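Side-chain contacts in EGF family domain-containing protein (Toxoplasma gondii, PDB 4Z80), which binds a peptide of the RON2-type partner TgRON2L1 and so probably helps form the moving junction with the host cell during parasite invasion: residues A[173-178]-A[274-279]; A[28-33]-A[258-263]. One frame throughout, in Å; residues are numbered along the deposited sequence.

Contact 1 of 2, residues A[173-178]-A[274-279]; sequences VTDKEF and CFRSLP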
ATOM      1  N   VAL A 173      14.213   6.665  16.943  1.00 16.89           N
ATOM      2  CA  VAL A 173      15.142   5.628  17.407  1.00 18.30           C
ATOM      3  C   VAL A 173      14.579   4.765  18.533  1.00 20.13           C
ATOM      4  O   VAL A 173      14.963   3.603  18.672  1.00 24.21           O
ATOM      5  CB  VAL A 173      16.491   6.230  17.882  1.00 24.38           C
ATOM      6  CG1 VAL A 173      17.189   6.911  16.736  1.00 28.96           C
ATOM      7  CG2 VAL A 173      16.286   7.163  19.042  1.00 30.78           C
ATOM      8  N   THR A 174      13.673   5.323  19.327  1.00 19.04           N
ATOM      9  CA  THR A 174      13.073   4.590  20.438  1.00 19.60           C
ATOM     10  C   THR A 174      11.744   3.915  20.052  1.00 21.18           C
ATOM     11  O   THR A 174      11.021   3.410  20.915  1.00 23.10           O
ATOM     12  CB  THR A 174      12.843   5.514  21.647  1.00 24.74           C
ATOM     13  OG1 THR A 174      12.050   6.641  21.257  1.00 21.51           O
ATOM     14  CG2 THR A 174      14.177   6.011  22.198  1.00 24.65           C
ATOM     15  N   ASP A 175      11.441   3.912  18.756  1.00 18.36           N
ATOM     16  CA  ASP A 175      10.295   3.188  18.204  1.00 18.07           C
ATOM     17  C   ASP A 175      10.731   1.765  17.896  1.00 16.89           C
ATOM     18  O   ASP A 175      11.670   1.561  17.128  1.00 17.03           O
ATOM     19  CB  ASP A 175       9.796   3.903  16.939  1.00 17.13           C
ATOM     20  CG  ASP A 175       8.488   3.336  16.390  1.00 19.35           C
ATOM     21  OD1 ASP A 175       8.183   2.135  16.590  1.00 17.14           O
ATOM     22  OD2 ASP A 175       7.769   4.115  15.723  1.00 16.61           O
ATOM     23  N   LYS A 176      10.044   0.779  18.468  1.00 15.86           N
ATOM     24  CA  LYS A 176      10.465  -0.609  18.318  1.00 18.50           C
ATOM     25  C   LYS A 176      10.321  -1.125  16.882  1.00 18.73           C
ATOM     26  O   LYS A 176      10.896  -2.159  16.537  1.00 17.67           O
ATOM     27  CB  LYS A 176       9.684  -1.494  19.292  1.00 20.95           C
ATOM     28  CG  LYS A 176       9.940  -1.116  20.746  1.00 28.49           C
ATOM     29  CD  LYS A 176       9.415  -2.154  21.723  1.00 34.83           C
ATOM     30  CE  LYS A 176       9.776  -1.771  23.151  1.00 38.71           C
ATOM     31  NZ  LYS A 176       9.452  -2.844  24.133  1.00 51.92           N
ATOM     32  N   GLU A 177       9.596  -0.392  16.037  1.00 16.14           N
ATOM     33  CA  GLU A 177       9.484  -0.762  14.624  1.00 15.67           C
ATOM     34  C   GLU A 177      10.513  -0.063  13.737  1.00 15.50           C
ATOM     35  O   GLU A 177      10.659  -0.398  12.563  1.00 15.72           O
ATOM     36  CB  GLU A 177       8.074  -0.460  14.101  1.00 14.45           C
ATOM     37  CG  GLU A 177       7.027  -1.404  14.659  1.00 14.68           C
ATOM     38  CD  GLU A 177       5.808  -1.507  13.771  1.00 15.35           C
ATOM     39  OE1 GLU A 177       5.044  -0.522  13.693  1.00 15.18           O
ATOM     40  OE2 GLU A 177       5.620  -2.574  13.148  1.00 15.25           O
ATOM     41  N   PHE A 178      11.215   0.919  14.294  1.00 17.89           N
ATOM     42  CA  PHE A 178      12.207   1.666  13.538  1.00 16.15           C
ATOM     43  C   PHE A 178      13.561   0.980  13.637  1.00 18.91           C
ATOM     44  O   PHE A 178      13.895   0.417  14.675  1.00 21.44           O
ATOM     45  CB  PHE A 178      12.300   3.096  14.064  1.00 16.68           C
ATOM     46  CG  PHE A 178      13.167   4.006  13.229  1.00 18.33           C
ATOM     47  CD1 PHE A 178      12.631   4.692  12.156  1.00 17.78           C
ATOM     48  CD2 PHE A 178      14.509   4.192  13.535  1.00 17.75           C
ATOM     49  CE1 PHE A 178      13.407   5.537  11.388  1.00 19.42           C
ATOM     50  CE2 PHE A 178      15.301   5.035  12.764  1.00 21.03           C
ATOM     51  CZ  PHE A 178      14.750   5.710  11.694  1.00 21.11           C
ATOM     52  N   CYS A 274      -3.768  10.622  12.747  1.00 14.12           N
ATOM     53  CA  CYS A 274      -2.508  10.008  13.126  1.00 14.71           C
ATOM     54  C   CYS A 274      -2.094   9.083  11.994  1.00 16.84           C
ATOM     55  O   CYS A 274      -2.771   8.091  11.729  1.00 16.25           O
ATOM     56  CB  CYS A 274      -2.652   9.238  14.439  1.00 15.20           C
ATOM     57  SG  CYS A 274      -1.122   9.034  15.385  1.00 18.12           S
ATOM     58  N   PHE A 275      -0.994   9.423  11.326  1.00 11.41           N
ATOM     59  CA  PHE A 275      -0.522   8.699  10.150  1.00 14.47           C
ATOM     60  C   PHE A 275       0.585   7.728  10.536  1.00 14.97           C
ATOM     61  O   PHE A 275       1.662   8.140  10.965  1.00 13.76           O
ATOM     62  CB  PHE A 275      -0.016   9.674   9.078  1.00 13.48           C
ATOM     63  CG  PHE A 275      -1.082  10.590   8.536  1.00 12.34           C
ATOM     64  CD1 PHE A 275      -1.957  10.148   7.558  1.00 14.50           C
ATOM     65  CD2 PHE A 275      -1.219  11.882   9.014  1.00 12.99           C
ATOM     66  CE1 PHE A 275      -2.939  10.980   7.053  1.00 13.28           C
ATOM     67  CE2 PHE A 275      -2.204  12.715   8.519  1.00 16.87           C
ATOM     68  CZ  PHE A 275      -3.068  12.259   7.534  1.00 12.16           C
ATOM     69  N   ARG A 276       0.325   6.435  10.389  1.00 12.91           N
ATOM     70  CA  ARG A 276       1.308   5.421  10.731  1.00 12.88           C
ATOM     71  C   ARG A 276       1.087   4.172   9.901  1.00 12.55           C
ATOM     72  O   ARG A 276      -0.049   3.829   9.569  1.00 13.00           O
ATOM     73  CB  ARG A 276       1.249   5.071  12.224  1.00 12.12           C
ATOM     74  CG  ARG A 276       2.241   3.996  12.656  1.00 12.15           C
ATOM     75  CD  ARG A 276       2.358   3.880  14.166  1.00 14.88           C
ATOM     76  NE  ARG A 276       3.292   2.820  14.538  1.00 14.03           N
ATOM     77  CZ  ARG A 276       4.552   2.994  14.934  1.00 15.11           C
ATOM     78  NH1 ARG A 276       5.082   4.210  15.041  1.00 14.23           N
ATOM     79  NH2 ARG A 276       5.286   1.930  15.231  1.00 15.83           N
ATOM     80  N   SER A 277       2.185   3.501   9.571  1.00 13.91           N
ATOM     81  CA  SER A 277       2.154   2.243   8.843  1.00 12.73           C
ATOM     82  C   SER A 277       1.313   2.344   7.577  1.00 13.21           C
ATOM     83  O   SER A 277       0.483   1.485   7.285  1.00 11.26           O
ATOM     84  CB  SER A 277       1.646   1.125   9.755  1.00 13.94           C
ATOM     85  OG  SER A 277       2.496   1.024  10.886  1.00 15.39           O
ATOM     86  N   LEU A 278       1.563   3.392   6.808  1.00 11.59           N
ATOM     87  CA  LEU A 278       0.740   3.687   5.646  1.00 10.35           C
ATOM     88  C   LEU A 278       0.932   2.651   4.556  1.00 11.57           C
ATOM     89  O   LEU A 278       2.054   2.229   4.285  1.00 12.93           O
ATOM     90  CB  LEU A 278       1.068   5.073   5.095  1.00 11.76           C
ATOM     91  CG  LEU A 278       0.772   6.252   6.022  1.00 12.35           C
ATOM     92  CD1 LEU A 278       1.152   7.556   5.338  1.00 12.86           C
ATOM     93  CD2 LEU A 278      -0.679   6.283   6.450  1.00 11.84           C
ATOM     94  N   PRO A 279      -0.162   2.258   3.892  1.00 10.46           N
ATOM     95  CA  PRO A 279      -0.013   1.418   2.710  1.00 11.20           C
ATOM     96  C   PRO A 279       0.528   2.231   1.534  1.00 11.02           C
ATOM     97  O   PRO A 279       0.619   3.463   1.609  1.00 10.56           O
ATOM     98  CB  PRO A 279      -1.439   0.923   2.461  1.00 11.29           C
ATOM     99  CG  PRO A 279      -2.299   2.023   2.925  1.00 10.80           C
ATOM    100  CD  PRO A 279      -1.564   2.667   4.093  1.00 10.60           C
TER
HETATM  101  O   HOH W   1       2.408  -0.576  13.000  1.00 15.23           O
HETATM  102  O   HOH W   2       5.206   0.640  11.112  1.00 17.27           O

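Contact 2 of 2, residues A[28-33]-A[258-263]; sequences LIWDKD and LSRCTT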
ATOM      1  N   LEU A  28       1.962  -9.008  10.314  1.00 15.22           N
ATOM      2  CA  LEU A  28       3.196  -8.937  11.074  1.00 18.28           C
ATOM      3  C   LEU A  28       3.467  -7.524  11.540  1.00 14.46           C
ATOM      4  O   LEU A  28       2.956  -6.544  10.983  1.00 15.47           O
ATOM      5  CB  LEU A  28       4.378  -9.465  10.258  1.00 18.84           C
ATOM      6  CG  LEU A  28       4.917  -8.678   9.060  1.00 17.84           C
ATOM      7  CD1 LEU A  28       5.856  -7.539   9.456  1.00 15.66           C
ATOM      8  CD2 LEU A  28       5.650  -9.625   8.117  1.00 18.19           C
ATOM      9  N   ILE A  29       4.253  -7.438  12.604  1.00 15.43           N
ATOM     10  CA  ILE A  29       4.769  -6.174  13.081  1.00 15.46           C
ATOM     11  C   ILE A  29       6.280  -6.326  13.243  1.00 16.34           C
ATOM     12  O   ILE A  29       6.772  -7.431  13.492  1.00 16.43           O
ATOM     13  CB  ILE A  29       4.118  -5.754  14.406  1.00 18.84           C
ATOM     14  CG1 ILE A  29       4.200  -6.898  15.410  1.00 24.91           C
ATOM     15  CG2 ILE A  29       2.658  -5.358  14.181  1.00 18.37           C
ATOM     16  CD1 ILE A  29       4.178  -6.447  16.812  1.00 35.77           C
ATOM     17  N   TRP A  30       7.013  -5.231  13.090  1.00 14.55           N
ATOM     18  CA  TRP A  30       8.474  -5.278  13.172  1.00 14.79           C
ATOM     19  C   TRP A  30       8.897  -5.246  14.636  1.00 17.82           C
ATOM     20  O   TRP A  30       8.382  -4.455  15.421  1.00 16.80           O
ATOM     21  CB  TRP A  30       9.112  -4.114  12.391  1.00 13.68           C
ATOM     22  CG  TRP A  30       8.637  -4.034  10.974  1.00 12.67           C
ATOM     23  CD1 TRP A  30       7.835  -3.067  10.433  1.00 14.47           C
ATOM     24  CD2 TRP A  30       8.895  -4.971   9.926  1.00 12.66           C
ATOM     25  NE1 TRP A  30       7.586  -3.343   9.114  1.00 13.34           N
ATOM     26  CE2 TRP A  30       8.231  -4.502   8.773  1.00 14.67           C
ATOM     27  CE3 TRP A  30       9.629  -6.161   9.846  1.00 13.68           C
ATOM     28  CZ2 TRP A  30       8.266  -5.183   7.561  1.00 15.46           C
ATOM     29  CZ3 TRP A  30       9.665  -6.835   8.634  1.00 14.87           C
ATOM     30  CH2 TRP A  30       8.992  -6.341   7.508  1.00 15.29           C
ATOM     31  N   ASP A  31       9.817  -6.131  15.003  1.00 18.86           N
ATOM     32  CA  ASP A  31      10.378  -6.126  16.350  1.00 23.32           C
ATOM     33  C   ASP A  31      11.676  -6.920  16.378  1.00 22.03           C
ATOM     34  O   ASP A  31      11.729  -8.035  15.867  1.00 22.58           O
ATOM     35  CB  ASP A  31       9.387  -6.704  17.354  1.00 28.12           C
ATOM     36  CG  ASP A  31       9.762  -6.374  18.786  1.00 35.01           C
ATOM     37  OD1 ASP A  31      10.646  -7.061  19.335  1.00 31.85           O
ATOM     38  OD2 ASP A  31       9.190  -5.416  19.357  1.00 32.97           O
ATOM     39  N   LYS A  32      12.719  -6.359  16.979  1.00 24.64           N
ATOM     40  CA  LYS A  32      14.018  -7.028  16.958  1.00 23.98           C
ATOM     41  C   LYS A  32      14.022  -8.295  17.822  1.00 27.00           C
ATOM     42  O   LYS A  32      14.934  -9.110  17.713  1.00 30.71           O
ATOM     43  CB  LYS A  32      15.131  -6.069  17.397  1.00 29.57           C
ATOM     44  CG  LYS A  32      15.020  -5.533  18.805  1.00 34.03           C
ATOM     45  CD  LYS A  32      16.144  -4.543  19.075  1.00 40.73           C
ATOM     46  CE  LYS A  32      15.933  -3.801  20.378  1.00 45.02           C
ATOM     47  NZ  LYS A  32      15.777  -4.731  21.527  1.00 50.13           N
ATOM     48  N   ASP A  33      12.994  -8.474  18.650  1.00 24.66           N
ATOM     49  CA  ASP A  33      12.843  -9.691  19.453  1.00 28.84           C
ATOM     50  C   ASP A  33      11.795 -10.644  18.872  1.00 29.22           C
ATOM     51  O   ASP A  33      11.448 -11.651  19.492  1.00 28.90           O
ATOM     52  CB  ASP A  33      12.467  -9.338  20.893  1.00 30.24           C
ATOM     53  CG  ASP A  33      13.586  -8.627  21.633  1.00 35.48           C
ATOM     54  OD1 ASP A  33      14.769  -8.873  21.315  1.00 43.11           O
ATOM     55  OD2 ASP A  33      13.280  -7.822  22.536  1.00 38.27           O
ATOM     56  N   LEU A 258       9.897   2.294   2.576  1.00 13.45           N
ATOM     57  CA  LEU A 258       9.685   3.736   2.569  1.00 12.23           C
ATOM     58  C   LEU A 258       8.564   4.103   3.540  1.00 13.74           C
ATOM     59  O   LEU A 258       8.684   5.057   4.299  1.00 13.01           O
ATOM     60  CB  LEU A 258       9.365   4.247   1.157  1.00 15.15           C
ATOM     61  CG  LEU A 258       9.136   5.760   1.043  1.00 13.74           C
ATOM     62  CD1 LEU A 258      10.372   6.550   1.492  1.00 17.10           C
ATOM     63  CD2 LEU A 258       8.746   6.144  -0.377  1.00 14.12           C
ATOM     64  N   SER A 259       7.482   3.327   3.549  1.00 13.02           N
ATOM     65  CA  SER A 259       6.406   3.566   4.507  1.00 12.02           C
ATOM     66  C   SER A 259       6.828   3.334   5.950  1.00 12.49           C
ATOM     67  O   SER A 259       6.586   4.169   6.820  1.00 14.64           O
ATOM     68  CB  SER A 259       5.198   2.678   4.202  1.00 13.95           C
ATOM     69  OG  SER A 259       4.340   2.649   5.341  1.00 13.67           O
ATOM     70  N   ARG A 260       7.450   2.186   6.201  1.00 12.32           N
ATOM     71  CA  ARG A 260       7.896   1.826   7.542  1.00 11.60           C
ATOM     72  C   ARG A 260       8.678   2.958   8.193  1.00 12.18           C
ATOM     73  O   ARG A 260       8.493   3.284   9.367  1.00 14.86           O
ATOM     74  CB  ARG A 260       8.766   0.569   7.475  1.00 13.52           C
ATOM     75  CG  ARG A 260       9.372   0.172   8.798  1.00 14.49           C
ATOM     76  CD  ARG A 260      10.264  -1.036   8.664  1.00 16.40           C
ATOM     77  NE  ARG A 260      10.909  -1.340   9.927  1.00 14.60           N
ATOM     78  CZ  ARG A 260      11.760  -2.344  10.111  1.00 16.62           C
ATOM     79  NH1 ARG A 260      12.084  -3.136   9.102  1.00 16.03           N
ATOM     80  NH2 ARG A 260      12.290  -2.547  11.310  1.00 17.94           N
ATOM     81  N   CYS A 261       9.551   3.566   7.405  1.00 14.53           N
ATOM     82  CA  CYS A 261      10.554   4.468   7.954  1.00 14.39           C
ATOM     83  C   CYS A 261      10.103   5.921   8.085  1.00 18.92           C
ATOM     84  O   CYS A 261      10.776   6.708   8.752  1.00 16.55           O
ATOM     85  CB  CYS A 261      11.816   4.419   7.091  1.00 13.50           C
ATOM     86  SG  CYS A 261      12.627   2.815   7.066  1.00 17.12           S
ATOM     87  N   THR A 262       8.985   6.288   7.462  1.00 15.46           N
ATOM     88  CA  THR A 262       8.601   7.702   7.383  1.00 12.83           C
ATOM     89  C   THR A 262       7.409   8.107   8.256  1.00 13.82           C
ATOM     90  O   THR A 262       6.979   9.252   8.202  1.00 14.70           O
ATOM     91  CB  THR A 262       8.274   8.115   5.928  1.00 12.39           C
ATOM     92  OG1 THR A 262       7.298   7.225   5.362  1.00 14.90           O
ATOM     93  CG2 THR A 262       9.529   8.096   5.075  1.00 15.86           C
ATOM     94  N   THR A 263       6.886   7.187   9.065  1.00 13.55           N
ATOM     95  CA  THR A 263       5.789   7.498   9.981  1.00 12.84           C
ATOM     96  C   THR A 263       5.983   8.803  10.754  1.00 14.71           C
ATOM     97  O   THR A 263       5.085   9.647  10.805  1.00 14.58           O
ATOM     98  CB  THR A 263       5.597   6.340  10.987  1.00 12.82           C
ATOM     99  OG1 THR A 263       5.048   5.206  10.296  1.00 14.60           O
ATOM    100  CG2 THR A 263       4.684   6.727  12.158  1.00 15.93           C
TER

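Contact 1 of 2, residues A[173-178]-A[274-279]
D175 and E177 meet R276 across two loops, the one after helix 165-172 and the one before strand 280-283, and the backbones stay well apart: the nearest CA atoms, of E177 and S277, are 9.8 Å from each other. Segment 173-178 folds into a type I beta turn from D175 to F178, overlaid by an Asx turn in which D175 OD1 accepts from the backbone N–H of E177. Both acids point toward R276 in a buried salt-bridge network that joins the loops. R276 swings CG anti to its own nitrogen (chi1 179°) and stays extended to NE. Its guanidinium meets the D175 carboxylate end-on and nearly coplanar. R276 NH1 gives the shorter bond, 2.8 Å to D175 OD2, while R276 NH2 reaches D175 OD1 on its syn lone pair at 3.2 Å. E177 approaches the same NH2 differently, from a position tilted 31° out of the guanidinium plane. R276 NE donates to Y64 O, and E177 OE2 accepts from H335 NE2 and the backbone N–H of W30, which probably fixes both groups in rotation. Two waters also join E177 OE1 to S277 OG, so that E177 OE1 accepts from both waters and, through its anti lone pair, from R276 NH2 at 2.9 Å.

Contact 2 of 2, residues A[28-33]-A[258-263]
One face of the W30 indole carries the guanidinium of R260 and the opposite face carries L28 CD1, which lies 3.7 Å above the ring plane and toward its rim. The arrangement is a cation-pi stack between a beta strand and an alpha helix: W30 ends strand 27-30, an outermost strand of a three-stranded antiparallel sheet, and R260 projects from helix 252-262. Ring and guanidinium lie almost flat on one another, their planes only 6° apart and their centres separated by 3.9 Å. W30 CG sits over the middle of the guanidinium, whereas R260 NH1 lies over the rim of the indole, above CD2 and CE3. The aliphatic part of the arginine shares the same face, since R260 CD makes a CH-pi contact with the five-membered ring of W30, 3.8 Å from its centroid. This long overlap follows from the shape of R260, whose CG stands anti to the backbone nitrogen (chi1 175°) and whose chain then runs fully extended to NE, carrying CD, NE and CZ in turn across the ring. Stacking uses only the pi face of the guanidinium, so its N–H groups can bond in the plane; NE gives its hydrogen to the carbonyl oxygen of E177, which probably helps hold the group parallel to the indole. H335 and W47 also touch W30, packing the tryptophan between its own sheet and neighbouring loops. The nearest approach is at the pyrrole end of the ring, with R260 NE 3.6 Å from W30 CD1.

From the N terminus the chain lays down strand 27-30, the first half of contact 2, and only after helix 165-172 supplies the loop that opens contact 1. Helix 252-262 then returns to the strand and closes the loop of contact 2, and the loop before strand 280-283 goes back to 173-178 to close contact 1. The segments therefore alternate, and the two closures cross. The centres of the two contacts are about 6 Å apart. L278 O probably accepts a hydrogen bond from S259 OG, 2.6 Å away, which joins the two later segments directly. Together the contacts tie the edge of the N-terminal sheet, the 173-178 loop and the region matching the AMA1 family into one unit.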